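Local coordinates for protein alpha-1,3-glucanase (Bacillus circulans, PDB 5ZRU) that hydrolyses alpha-1,3-glucan as a family GH87 glycoside hydrolase, this chain being the catalytic unit of a longer, probably secreted protein, at residues N231-G236 and T255-T260; Y283-L288 and V316-C321; A194-G199 and G225-G230; I269-T274 and K299-N304. All coordinates share one frame; numbering follows the deposited sequence.

Contact 1 (N231-G236 and T255-T260); sequences NMWKIG and TNIQFT. With PE5 (3,6,9,12,15,18,21,24-octaoxahexacosan-1-ol), chain C.
Ile257 and Phe259 point from strand 255-259 across the interior of a right-handed parallel beta-helix, the fold of the D2 part of the catalytic unit. They meet Trp233 and the turn before it, which leads into a strand on a different face of the helix. The contact is packing without a direct hydrogen bond. Alternate residues of strand 255-259 face the other way. The first is Asn256, whose ND2 donates to O7 of the bound polyether PE5 at 3.1 Å, with a weaker bond to its O8. Next, Ile257 turns inward and brings CD1 to 3.9 Å from Trp233 CZ3. The two side chains cross at about a right angle. Ile235 CD1 lies over the centre of one face of the indole, 3.7 Å above its plane, and Phe206 meets the ring edge-to-face. Gln258 points away from the interior again. Its chain bends at chi2 (67°), and NE2 donates to the carbonyl O of Phe259 at 2.9 Å. OE1 is hydrogen-bonded to Asn285 ND2. Phe259 is the last large inward residue. Its ring turns its edge to Asn231 O and Trp233 N. Its CE1 is 4.3 Å from Trp233 CB and 4.0 Å from Trp233 N. The carbonyl O of Asn231 lies in the plane of the Phe259 ring, 3.4 Å from CD1.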
# COMPACT_ATOMS: atom_id res chain seq x y z
N ASN A 231 -1.13 -2.74 -23.93
CA ASN A 231 0.04 -3.49 -23.52
C ASN A 231 0.87 -2.62 -22.59
O ASN A 231 0.46 -1.51 -22.22
CB ASN A 231 0.88 -3.97 -24.71
CG ASN A 231 1.47 -5.35 -24.46
OD1 ASN A 231 2.40 -5.52 -23.63
ND2 ASN A 231 0.93 -6.35 -25.16
N MET A 232 2.05 -3.12 -22.21
CA MET A 232 2.95 -2.36 -21.36
C MET A 232 3.40 -1.10 -22.09
O MET A 232 3.70 -1.13 -23.29
CB MET A 232 4.16 -3.22 -20.97
CG MET A 232 5.14 -2.55 -19.99
SD MET A 232 6.61 -3.54 -19.68
CE MET A 232 5.90 -5.04 -18.97
N TRP A 233 3.42 0.02 -21.38
CA TRP A 233 3.93 1.27 -21.94
C TRP A 233 5.43 1.33 -21.65
O TRP A 233 5.83 1.52 -20.50
CB TRP A 233 3.19 2.47 -21.34
CG TRP A 233 3.55 3.80 -21.98
CD1 TRP A 233 4.28 3.99 -23.13
CD2 TRP A 233 3.24 5.11 -21.48
NE1 TRP A 233 4.42 5.34 -23.38
CE2 TRP A 233 3.79 6.05 -22.39
CE3 TRP A 233 2.53 5.58 -20.37
CZ2 TRP A 233 3.66 7.42 -22.21
CZ3 TRP A 233 2.40 6.94 -20.19
CH2 TRP A 233 2.97 7.85 -21.10
N LYS A 234 6.25 1.16 -22.68
CA LYS A 234 7.70 1.16 -22.54
C LYS A 234 8.23 2.53 -22.94
O LYS A 234 8.11 2.94 -24.10
CB LYS A 234 8.34 0.06 -23.39
CG LYS A 234 7.87 -1.32 -22.96
CD LYS A 234 8.40 -2.43 -23.85
CE LYS A 234 7.85 -3.78 -23.40
NZ LYS A 234 8.63 -4.92 -23.96
N ILE A 235 8.81 3.23 -21.97
CA ILE A 235 9.23 4.61 -22.15
C ILE A 235 10.75 4.58 -22.26
O ILE A 235 11.46 4.52 -21.24
CB ILE A 235 8.74 5.49 -21.00
CG1 ILE A 235 7.20 5.47 -20.98
CG2 ILE A 235 9.27 6.92 -21.14
CD1 ILE A 235 6.58 6.27 -19.82
N GLY A 236 11.25 4.60 -23.49
CA GLY A 236 12.64 4.30 -23.78
C GLY A 236 12.86 2.80 -23.93
O GLY A 236 11.98 1.98 -23.68
N THR A 255 -7.24 12.51 -15.34
CA THR A 255 -6.55 11.72 -16.35
C THR A 255 -6.41 10.29 -15.86
O THR A 255 -5.73 10.04 -14.86
CB THR A 255 -5.17 12.31 -16.65
OG1 THR A 255 -5.31 13.62 -17.23
CG2 THR A 255 -4.40 11.42 -17.61
N ASN A 256 -7.05 9.34 -16.57
CA ASN A 256 -7.02 7.91 -16.25
C ASN A 256 -6.29 7.16 -17.34
O ASN A 256 -6.67 7.23 -18.52
CB ASN A 256 -8.43 7.33 -16.11
CG ASN A 256 -9.18 7.85 -14.89
OD1 ASN A 256 -8.67 8.66 -14.14
ND2 ASN A 256 -10.41 7.38 -14.71
N ILE A 257 -5.25 6.41 -16.96
CA ILE A 257 -4.62 5.46 -17.86
C ILE A 257 -5.14 4.08 -17.49
O ILE A 257 -4.91 3.59 -16.37
CB ILE A 257 -3.09 5.51 -17.78
CG1 ILE A 257 -2.55 6.85 -18.31
CG2 ILE A 257 -2.49 4.37 -18.61
CD1 ILE A 257 -1.02 6.97 -18.23
N GLN A 258 -5.85 3.44 -18.41
CA GLN A 258 -6.46 2.14 -18.18
C GLN A 258 -5.73 1.10 -19.02
O GLN A 258 -5.87 1.10 -20.25
CB GLN A 258 -7.95 2.16 -18.52
CG GLN A 258 -8.58 0.78 -18.36
CD GLN A 258 -8.63 0.34 -16.92
OE1 GLN A 258 -9.26 1.00 -16.09
NE2 GLN A 258 -7.93 -0.76 -16.60
N PHE A 259 -4.95 0.24 -18.38
CA PHE A 259 -4.37 -0.89 -19.09
C PHE A 259 -5.44 -1.95 -19.28
O PHE A 259 -6.15 -2.30 -18.34
CB PHE A 259 -3.16 -1.44 -18.34
CG PHE A 259 -1.98 -0.50 -18.35
CD1 PHE A 259 -1.10 -0.50 -19.43
CD2 PHE A 259 -1.78 0.41 -17.32
CE1 PHE A 259 -0.03 0.37 -19.45
CE2 PHE A 259 -0.70 1.29 -17.34
CZ PHE A 259 0.17 1.26 -18.40
N THR A 260 -5.58 -2.45 -20.51
CA THR A 260 -6.68 -3.33 -20.86
C THR A 260 -6.27 -4.79 -21.02
O THR A 260 -7.16 -5.64 -21.17
CB THR A 260 -7.34 -2.87 -22.17
OG1 THR A 260 -6.38 -2.87 -23.22
CG2 THR A 260 -7.92 -1.46 -22.00
C48 PE5 C . -10.66 -2.97 -18.20
C50 PE5 C . -10.51 -3.67 -16.85
O1 PE5 C . -11.66 -4.41 -16.56
C1 PE5 C . -11.61 -5.15 -15.37
C2 PE5 C . -12.97 -5.76 -15.04
O2 PE5 C . -13.90 -4.74 -14.79
C3 PE5 C . -15.22 -5.15 -14.62
C4 PE5 C . -16.12 -3.92 -14.41
O3 PE5 C . -15.66 -3.17 -13.32
C5 PE5 C . -16.43 -2.06 -12.95
C6 PE5 C . -15.54 -0.82 -12.76
O4 PE5 C . -15.05 -0.73 -11.44
C7 PE5 C . -13.72 -0.31 -11.31
C8 PE5 C . -13.49 1.00 -12.07
O5 PE5 C . -12.12 1.21 -12.23
C9 PE5 C . -11.78 2.23 -13.14
C10 PE5 C . -11.31 3.44 -12.35
O6 PE5 C . -12.05 4.56 -12.73
C11 PE5 C . -12.06 5.60 -11.80
C12 PE5 C . -13.12 6.63 -12.18
O7 PE5 C . -12.45 7.83 -12.42
C13 PE5 C . -13.10 8.98 -11.95
C14 PE5 C . -12.64 10.16 -12.80
O8 PE5 C . -12.46 9.72 -14.11
C15 PE5 C . -11.97 10.67 -15.02
C16 PE5 C . -13.02 10.92 -16.11
O52 PE5 C . -12.63 10.34 -17.32

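Contact 2 (Y283-L288 and V316-C321); sequences YMNSNL and VEHFEC. With PE5 (3,6,9,12,15,18,21,24-octaoxahexacosan-1-ol), chain C.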
# COMPACT_ATOMS: atom_id res chain seq x y z
N TYR A 283 -4.00 9.08 -12.74
CA TYR A 283 -4.51 7.84 -12.16
C TYR A 283 -4.24 6.69 -13.13
O TYR A 283 -4.44 6.84 -14.34
CB TYR A 283 -6.01 7.95 -11.87
CG TYR A 283 -6.65 6.62 -11.56
CD1 TYR A 283 -6.59 6.09 -10.28
CD2 TYR A 283 -7.31 5.90 -12.55
CE1 TYR A 283 -7.17 4.86 -9.99
CE2 TYR A 283 -7.89 4.66 -12.26
CZ TYR A 283 -7.83 4.16 -10.99
OH TYR A 283 -8.41 2.94 -10.70
N MET A 284 -3.80 5.54 -12.61
CA MET A 284 -3.56 4.37 -13.45
C MET A 284 -4.23 3.14 -12.85
O MET A 284 -4.21 2.95 -11.64
CB MET A 284 -2.05 4.05 -13.61
CG MET A 284 -1.22 5.19 -14.16
SD MET A 284 0.20 4.55 -15.08
CE MET A 284 0.86 3.34 -13.92
N ASN A 285 -4.77 2.30 -13.73
CA ASN A 285 -5.43 1.06 -13.34
C ASN A 285 -4.99 -0.04 -14.29
O ASN A 285 -4.64 0.23 -15.45
CB ASN A 285 -6.95 1.24 -13.39
CG ASN A 285 -7.70 0.04 -12.86
OD1 ASN A 285 -7.25 -0.61 -11.92
ND2 ASN A 285 -8.84 -0.27 -13.46
N SER A 286 -5.02 -1.28 -13.81
CA SER A 286 -4.62 -2.44 -14.58
C SER A 286 -5.83 -3.19 -15.14
O SER A 286 -6.98 -2.82 -14.91
CB SER A 286 -3.83 -3.41 -13.70
OG SER A 286 -4.77 -4.12 -12.90
N ASN A 287 -5.56 -4.27 -15.86
CA ASN A 287 -6.53 -5.34 -16.05
C ASN A 287 -6.00 -6.64 -15.46
O ASN A 287 -6.15 -7.73 -16.03
CB ASN A 287 -6.89 -5.54 -17.53
CG ASN A 287 -8.14 -6.37 -17.70
OD1 ASN A 287 -8.93 -6.51 -16.76
ND2 ASN A 287 -8.35 -6.92 -18.90
N LEU A 288 -5.39 -6.55 -14.27
CA LEU A 288 -4.61 -7.64 -13.70
C LEU A 288 -5.33 -8.25 -12.50
O LEU A 288 -5.73 -7.52 -11.58
CB LEU A 288 -3.23 -7.13 -13.27
CG LEU A 288 -2.29 -8.19 -12.71
CD1 LEU A 288 -1.90 -9.18 -13.81
CD2 LEU A 288 -1.06 -7.55 -12.08
N VAL A 316 -2.39 4.89 -8.19
CA VAL A 316 -2.21 3.64 -8.93
C VAL A 316 -2.75 2.48 -8.10
O VAL A 316 -2.55 2.42 -6.88
CB VAL A 316 -0.73 3.39 -9.32
CG1 VAL A 316 -0.26 4.49 -10.26
CG2 VAL A 316 0.16 3.26 -8.09
N GLU A 317 -3.46 1.57 -8.76
CA GLU A 317 -4.03 0.44 -8.05
C GLU A 317 -4.17 -0.76 -8.97
O GLU A 317 -4.20 -0.64 -10.20
CB GLU A 317 -5.39 0.79 -7.42
CG GLU A 317 -6.44 1.34 -8.35
CD GLU A 317 -7.72 1.79 -7.60
OE1 GLU A 317 -7.81 1.59 -6.37
OE2 GLU A 317 -8.62 2.35 -8.26
N HIS A 318 -4.26 -1.94 -8.35
CA HIS A 318 -4.53 -3.22 -9.00
C HIS A 318 -3.37 -3.72 -9.84
O HIS A 318 -3.55 -4.59 -10.70
CB HIS A 318 -5.81 -3.14 -9.84
CG HIS A 318 -6.99 -2.64 -9.08
ND1 HIS A 318 -7.93 -1.79 -9.63
CD2 HIS A 318 -7.38 -2.86 -7.80
CE1 HIS A 318 -8.85 -1.50 -8.72
NE2 HIS A 318 -8.54 -2.14 -7.60
N PHE A 319 -2.16 -3.23 -9.60
CA PHE A 319 -1.00 -3.76 -10.30
C PHE A 319 -0.36 -4.87 -9.47
O PHE A 319 -0.76 -5.13 -8.33
CB PHE A 319 -0.00 -2.64 -10.61
CG PHE A 319 -0.51 -1.68 -11.64
CD1 PHE A 319 -0.33 -1.93 -13.00
CD2 PHE A 319 -1.23 -0.55 -11.27
CE1 PHE A 319 -0.83 -1.06 -13.96
CE2 PHE A 319 -1.72 0.33 -12.22
CZ PHE A 319 -1.53 0.07 -13.58
N GLU A 320 0.63 -5.54 -10.05
CA GLU A 320 1.38 -6.54 -9.31
C GLU A 320 2.02 -5.92 -8.08
O GLU A 320 1.90 -6.43 -6.96
CB GLU A 320 2.45 -7.16 -10.21
CG GLU A 320 3.39 -8.11 -9.51
CD GLU A 320 4.54 -8.54 -10.41
OE1 GLU A 320 4.74 -7.89 -11.46
OE2 GLU A 320 5.24 -9.51 -10.06
N CYS A 321 2.73 -4.81 -8.28
CA CYS A 321 3.17 -3.90 -7.24
C CYS A 321 2.88 -2.49 -7.74
O CYS A 321 2.75 -2.27 -8.94
CB CYS A 321 4.68 -4.01 -6.96
SG CYS A 321 5.31 -5.67 -6.63
C48 PE5 C . -10.66 -2.97 -18.20
C50 PE5 C . -10.51 -3.67 -16.85
O1 PE5 C . -11.66 -4.41 -16.56
C1 PE5 C . -11.61 -5.15 -15.37
C2 PE5 C . -12.97 -5.76 -15.04
O2 PE5 C . -13.90 -4.74 -14.79
C3 PE5 C . -15.22 -5.15 -14.62
C4 PE5 C . -16.12 -3.92 -14.41
O3 PE5 C . -15.66 -3.17 -13.32
C5 PE5 C . -16.43 -2.06 -12.95
C6 PE5 C . -15.54 -0.82 -12.76
O4 PE5 C . -15.05 -0.73 -11.44
C7 PE5 C . -13.72 -0.31 -11.31
C8 PE5 C . -13.49 1.00 -12.07
O5 PE5 C . -12.12 1.21 -12.23
C9 PE5 C . -11.78 2.23 -13.14
C10 PE5 C . -11.31 3.44 -12.35
O6 PE5 C . -12.05 4.56 -12.73
C11 PE5 C . -12.06 5.60 -11.80
C12 PE5 C . -13.12 6.63 -12.18
O7 PE5 C . -12.45 7.83 -12.42
C13 PE5 C . -13.10 8.98 -11.95
C14 PE5 C . -12.64 10.16 -12.80
O8 PE5 C . -12.46 9.72 -14.11
C15 PE5 C . -11.97 10.67 -15.02
C16 PE5 C . -13.02 10.92 -16.11
O52 PE5 C . -12.63 10.34 -17.32
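Phe319 lays one face of its ring over Ser286 CB. This CH-pi contact puts the carbon 4.0 Å from the centroid of the Phe319 ring, 19° off the normal. The edge of the same ring faces the carbonyl of Met284. Met284 and Val316 lie side by side and point the same way, with Met284 CB 3.8 Å from Val316 CG1. They belong to successive turns of the right-handed parallel beta-helix, in strands 277-285 and 310-317. Glu317 N donates to Met284 O at 3.3 Å, and beyond this bond side chains take over. Ser286 OG lies between its backbone N and carbonyl carbon (chi1 78°). It donates to His318 O at 2.6 Å, approaching from above the carbonyl plane. It also accepts from Leu288 N at 2.9 Å, which makes an ST turn. Ser286 N is buried without a partner in the model. Leu288 CD2 packs against the backbone from Phe319 to Glu320. Tyr283, Asn285 and Glu317 form a second polar group. Tyr283 OH donates to the anti lone pair of Glu317 OE2 at 2.5 Å. The ring and carboxylate planes stand 85° apart. Glu317 OE1 is hydrogen-bonded to Asn348, and Glu317 CG lies over one face of the His318 imidazole. His318 ND1 donates nearly in its ring plane to Asn285 OD1 at 2.7 Å. The other ring nitrogen, NE2, is hydrogen-bonded to Asp138, and Tyr114 stacks on the ring. The bonds are consistent with one rotation of each flat group: Asn285 OD1 faces His318 ND1, and Asn285 ND2 faces Tyr114 OH.

Contact 3 (A194-G199 and G225-G230); sequences AVANDG and GTFHLG. With CA (calcium ion), chain H; PE5 (3,6,9,12,15,18,21,24-octaoxahexacosan-1-ol), chain C.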
# COMPACT_ATOMS: atom_id res chain seq x y z
N ALA A 194 -4.20 10.06 -29.95
CA ALA A 194 -4.93 9.55 -28.80
C ALA A 194 -6.25 10.27 -28.66
O ALA A 194 -6.35 11.48 -28.91
CB ALA A 194 -4.11 9.72 -27.52
N VAL A 195 -7.29 9.53 -28.27
CA VAL A 195 -8.62 10.09 -28.05
C VAL A 195 -9.11 9.61 -26.69
O VAL A 195 -9.11 8.40 -26.42
CB VAL A 195 -9.61 9.68 -29.17
CG1 VAL A 195 -10.99 10.24 -28.88
CG2 VAL A 195 -9.12 10.14 -30.54
N ALA A 196 -9.52 10.55 -25.85
CA ALA A 196 -10.06 10.18 -24.54
C ALA A 196 -11.47 9.60 -24.67
O ALA A 196 -12.25 9.99 -25.54
CB ALA A 196 -10.10 11.41 -23.63
N ASN A 197 -11.78 8.64 -23.80
CA ASN A 197 -13.15 8.23 -23.49
C ASN A 197 -13.86 7.50 -24.63
O ASN A 197 -15.09 7.42 -24.63
CB ASN A 197 -14.00 9.43 -23.04
CG ASN A 197 -13.40 10.16 -21.85
OD1 ASN A 197 -12.71 9.57 -21.03
ND2 ASN A 197 -13.67 11.46 -21.75
N ASP A 198 -13.13 6.97 -25.61
CA ASP A 198 -13.77 6.27 -26.71
C ASP A 198 -13.58 4.76 -26.66
O ASP A 198 -14.04 4.05 -27.56
CB ASP A 198 -13.26 6.82 -28.06
CG ASP A 198 -11.80 6.49 -28.33
OD1 ASP A 198 -11.10 5.96 -27.44
OD2 ASP A 198 -11.35 6.78 -29.46
N GLY A 199 -12.93 4.25 -25.62
CA GLY A 199 -12.68 2.83 -25.52
C GLY A 199 -11.67 2.28 -26.51
O GLY A 199 -11.41 1.08 -26.49
N GLY A 225 -9.30 12.79 -19.25
CA GLY A 225 -10.01 11.72 -19.91
C GLY A 225 -9.38 10.37 -19.62
O GLY A 225 -8.33 10.26 -18.99
N THR A 226 -10.06 9.34 -20.10
CA THR A 226 -9.58 7.97 -19.96
C THR A 226 -8.93 7.53 -21.26
O THR A 226 -9.54 7.60 -22.33
CB THR A 226 -10.72 7.02 -19.60
OG1 THR A 226 -11.26 7.38 -18.32
CG2 THR A 226 -10.21 5.57 -19.53
N PHE A 227 -7.68 7.07 -21.16
CA PHE A 227 -6.93 6.54 -22.28
C PHE A 227 -6.66 5.06 -22.03
O PHE A 227 -6.40 4.65 -20.90
CB PHE A 227 -5.63 7.32 -22.45
CG PHE A 227 -5.87 8.76 -22.75
CD1 PHE A 227 -5.99 9.20 -24.06
CD2 PHE A 227 -6.05 9.67 -21.71
CE1 PHE A 227 -6.23 10.54 -24.33
CE2 PHE A 227 -6.30 11.00 -21.98
CZ PHE A 227 -6.39 11.43 -23.29
N HIS A 228 -6.73 4.26 -23.10
CA HIS A 228 -6.66 2.81 -23.00
C HIS A 228 -5.38 2.32 -23.64
O HIS A 228 -5.10 2.62 -24.80
CB HIS A 228 -7.89 2.16 -23.65
CG HIS A 228 -9.17 2.43 -22.92
ND1 HIS A 228 -9.95 3.54 -23.17
CD2 HIS A 228 -9.79 1.75 -21.93
CE1 HIS A 228 -11.01 3.52 -22.37
NE2 HIS A 228 -10.93 2.44 -21.61
N LEU A 229 -4.60 1.55 -22.87
CA LEU A 229 -3.31 1.05 -23.33
C LEU A 229 -3.34 -0.47 -23.29
O LEU A 229 -3.38 -1.07 -22.21
CB LEU A 229 -2.18 1.61 -22.47
CG LEU A 229 -2.10 3.13 -22.32
CD1 LEU A 229 -0.82 3.51 -21.57
CD2 LEU A 229 -2.12 3.83 -23.66
N GLY A 230 -3.31 -1.10 -24.47
CA GLY A 230 -3.46 -2.53 -24.61
C GLY A 230 -2.20 -3.35 -24.42
O GLY A 230 -2.19 -4.54 -24.73
CA CA H . -8.76 6.11 -26.81
C48 PE5 C . -10.66 -2.97 -18.20
C50 PE5 C . -10.51 -3.67 -16.85
O1 PE5 C . -11.66 -4.41 -16.56
C1 PE5 C . -11.61 -5.15 -15.37
C2 PE5 C . -12.97 -5.76 -15.04
O2 PE5 C . -13.90 -4.74 -14.79
C3 PE5 C . -15.22 -5.15 -14.62
C4 PE5 C . -16.12 -3.92 -14.41
O3 PE5 C . -15.66 -3.17 -13.32
C5 PE5 C . -16.43 -2.06 -12.95
C6 PE5 C . -15.54 -0.82 -12.76
O4 PE5 C . -15.05 -0.73 -11.44
C7 PE5 C . -13.72 -0.31 -11.31
C8 PE5 C . -13.49 1.00 -12.07
O5 PE5 C . -12.12 1.21 -12.23
C9 PE5 C . -11.78 2.23 -13.14
C10 PE5 C . -11.31 3.44 -12.35
O6 PE5 C . -12.05 4.56 -12.73
C11 PE5 C . -12.06 5.60 -11.80
C12 PE5 C . -13.12 6.63 -12.18
O7 PE5 C . -12.45 7.83 -12.42
C13 PE5 C . -13.10 8.98 -11.95
C14 PE5 C . -12.64 10.16 -12.80
O8 PE5 C . -12.46 9.72 -14.11
C15 PE5 C . -11.97 10.67 -15.02
C16 PE5 C . -13.02 10.92 -16.11
O52 PE5 C . -12.63 10.34 -17.32
O HOH W 1 -8.71 6.38 -29.27
O HOH W 2 -9.86 5.80 -24.54
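Asn197 and Thr226 are joined by two hydrogen bonds. Asn197 N donates to Thr226 O at 2.9 Å. In return, Thr226 N donates to Asn197 OD1 at 2.8 Å, tilted from the amide plane. CG of Asn197 lies beside its own backbone N (chi1 -56°), the atom that makes the first bond. Thus backbone and side chain of one loop residue grip both peptide groups of Thr226. Ala196 CA adds a CH...O contact to the same carbonyl oxygen.

The second kind of interaction runs through metal and water. A calcium ion is bound by Val195 O and by Asp198 OD1, each at 2.4 Å. Two waters also bind it, as do Gln200 O and Asp202 OD1. One of these waters donates to Thr226 O and is also hydrogen-bonded to His228 ND1, at 2.6 Å, lying in the imidazole plane. The strand therefore reaches the ion without a direct ligand. Strand 225-229 is an early strand of the right-handed parallel beta-helix, and the loop 194-199 leads to helix 203-216. Asp202 is shared: it binds the ion and also accepts from His228 N.

Apolar packing centres on Phe227. Ala196 CA lies over one face of its ring, toward the rim, with Ala196 CB 3.7 Å from Phe227 CZ. Ala194 CB approaches obliquely, 3.9 Å from Phe227 CE1. Ala196 CB also rests on Gly225 CA. Farther along, Gly199 CA comes within 3.6 Å of His228 CE1.

Contact 4 (I269-T274 and K299-N304); sequences ISFRVT and KGFMDN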
# COMPACT_ATOMS: atom_id res chain seq x y z
N ILE A 269 3.99 0.54 -16.60
CA ILE A 269 4.96 1.41 -17.26
C ILE A 269 6.37 0.92 -16.96
O ILE A 269 6.73 0.74 -15.79
CB ILE A 269 4.78 2.87 -16.82
CG1 ILE A 269 3.46 3.42 -17.36
CG2 ILE A 269 5.96 3.72 -17.31
CD1 ILE A 269 3.16 4.88 -16.90
N SER A 270 7.17 0.74 -18.01
CA SER A 270 8.58 0.39 -17.85
C SER A 270 9.41 1.60 -18.27
O SER A 270 9.37 2.00 -19.44
CB SER A 270 8.96 -0.83 -18.69
OG SER A 270 10.38 -0.96 -18.80
N PHE A 271 10.14 2.18 -17.31
CA PHE A 271 11.03 3.30 -17.60
C PHE A 271 12.41 2.79 -17.99
O PHE A 271 12.98 1.93 -17.31
CB PHE A 271 11.19 4.22 -16.38
CG PHE A 271 9.95 4.98 -15.99
CD1 PHE A 271 9.34 5.86 -16.87
CD2 PHE A 271 9.44 4.86 -14.70
CE1 PHE A 271 8.22 6.59 -16.48
CE2 PHE A 271 8.32 5.58 -14.31
CZ PHE A 271 7.71 6.45 -15.20
N ARG A 272 12.97 3.36 -19.06
CA ARG A 272 14.37 3.15 -19.43
C ARG A 272 15.03 4.53 -19.50
O ARG A 272 15.30 5.06 -20.58
CB ARG A 272 14.50 2.39 -20.77
CG ARG A 272 13.85 1.01 -20.75
CD ARG A 272 14.57 0.07 -19.80
NE ARG A 272 13.97 -1.26 -19.80
CZ ARG A 272 14.34 -2.25 -18.99
NH1 ARG A 272 15.31 -2.06 -18.10
NH2 ARG A 272 13.74 -3.43 -19.07
N VAL A 273 15.25 5.11 -18.32
CA VAL A 273 15.67 6.50 -18.16
C VAL A 273 17.00 6.51 -17.41
O VAL A 273 17.14 5.83 -16.38
CB VAL A 273 14.60 7.31 -17.40
CG1 VAL A 273 15.11 8.71 -17.05
CG2 VAL A 273 13.30 7.38 -18.21
N THR A 274 17.96 7.29 -17.90
CA THR A 274 19.25 7.43 -17.24
C THR A 274 19.44 8.76 -16.54
O THR A 274 20.30 8.87 -15.66
CB THR A 274 20.41 7.24 -18.23
OG1 THR A 274 20.28 8.18 -19.30
CG2 THR A 274 20.41 5.84 -18.78
N LYS A 299 3.97 -4.38 -12.80
CA LYS A 299 3.91 -3.36 -11.78
C LYS A 299 3.51 -2.03 -12.41
O LYS A 299 3.67 -1.82 -13.62
CB LYS A 299 5.25 -3.21 -11.06
CG LYS A 299 5.76 -4.47 -10.35
CD LYS A 299 6.75 -5.25 -11.22
CE LYS A 299 7.42 -6.37 -10.40
NZ LYS A 299 8.41 -7.15 -11.21
N GLY A 300 2.96 -1.13 -11.59
CA GLY A 300 2.56 0.17 -12.12
C GLY A 300 3.71 0.91 -12.77
O GLY A 300 3.60 1.44 -13.88
N PHE A 301 4.85 0.95 -12.08
CA PHE A 301 6.07 1.60 -12.57
C PHE A 301 7.24 0.66 -12.34
O PHE A 301 7.40 0.13 -11.24
CB PHE A 301 6.32 2.93 -11.84
CG PHE A 301 5.20 3.93 -11.96
CD1 PHE A 301 5.09 4.73 -13.08
CD2 PHE A 301 4.27 4.07 -10.94
CE1 PHE A 301 4.07 5.67 -13.19
CE2 PHE A 301 3.25 5.01 -11.04
CZ PHE A 301 3.14 5.81 -12.16
N MET A 302 8.09 0.49 -13.37
CA MET A 302 9.12 -0.55 -13.36
C MET A 302 10.42 -0.05 -13.97
O MET A 302 10.44 0.89 -14.77
CB MET A 302 8.68 -1.77 -14.18
CG MET A 302 7.48 -2.50 -13.65
SD MET A 302 6.95 -3.79 -14.81
CE MET A 302 5.83 -2.88 -15.90
N ASP A 303 11.51 -0.71 -13.56
CA ASP A 303 12.84 -0.72 -14.21
C ASP A 303 13.70 0.49 -13.86
O ASP A 303 14.03 0.67 -12.68
CB ASP A 303 12.67 -0.93 -15.71
CG ASP A 303 12.04 -2.28 -16.01
OD1 ASP A 303 12.51 -3.28 -15.43
OD2 ASP A 303 11.07 -2.34 -16.79
N ASN A 304 14.11 1.32 -14.84
CA ASN A 304 15.23 2.27 -14.65
C ASN A 304 14.72 3.69 -14.40
O ASN A 304 14.30 4.38 -15.33
CB ASN A 304 16.16 2.26 -15.86
CG ASN A 304 16.67 0.88 -16.20
OD1 ASN A 304 16.52 0.43 -17.34
ND2 ASN A 304 17.28 0.21 -15.24
O HOH W 3 15.14 -3.99 -15.76
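Arg272 of strand 269-273 stacks on Asp303 and meets Asn304 at its guanidinium edge, on the next turn of the right-handed parallel beta-helix. Its CB packs on the backbone of Gly236, from the turn before. The chain bends at chi2 (-66°), which brings CD to 3.2 Å from Asn304 OD1. CZ lies near Asp303 CG, and the guanidinium and carboxylate planes stack, only 11° apart. NH2 is 3.7 Å from Asp303 OD2, a long salt bridge of charges alone, because that oxygen lies over the guanidinium face. NH1 donates in the guanidinium plane to Asn304 OD1 at 2.9 Å. It also donates to a water that in turn donates to Asp303 OD1. Asn304 ND2 is hydrogen-bonded to Asp327.

The backbones pair in parallel. Phe271 N donates to Met302 O, and Asn304 N to Phe271 O, although the chain turns a corner at Asp303. On the face with Ile269, the Phe271 and Phe301 rings lie rim to rim with nearly parallel planes. Phe271 CE2 is 3.6 Å from Phe301 CD1. Ser270 OG is on the same face as Arg272. It donates to the anti side of Asp303 OD2 at 2.5 Å.

The chain meets contact 3 first. It closes the loop that holds helix 203-216 and ties the calcium-binding loop to strand 225-229. Residues 225-230 run straight into 231-236, where contact 1 opens. It closes at 255-260, in the strand that pairs with 225-229, so contacts 3 and 1 stand in series. Contact 4 then opens at 269-274, on the strand beside 233-235. Contact 2 opens at 283-288, on the strand beside 255-259, before contact 4 closes at 299-304. It closes last, at 316-321, so contacts 4 and 2 cross. Contacts 2 and 4 join successive turns on two faces of the beta-helix, while contact 1 spans its interior.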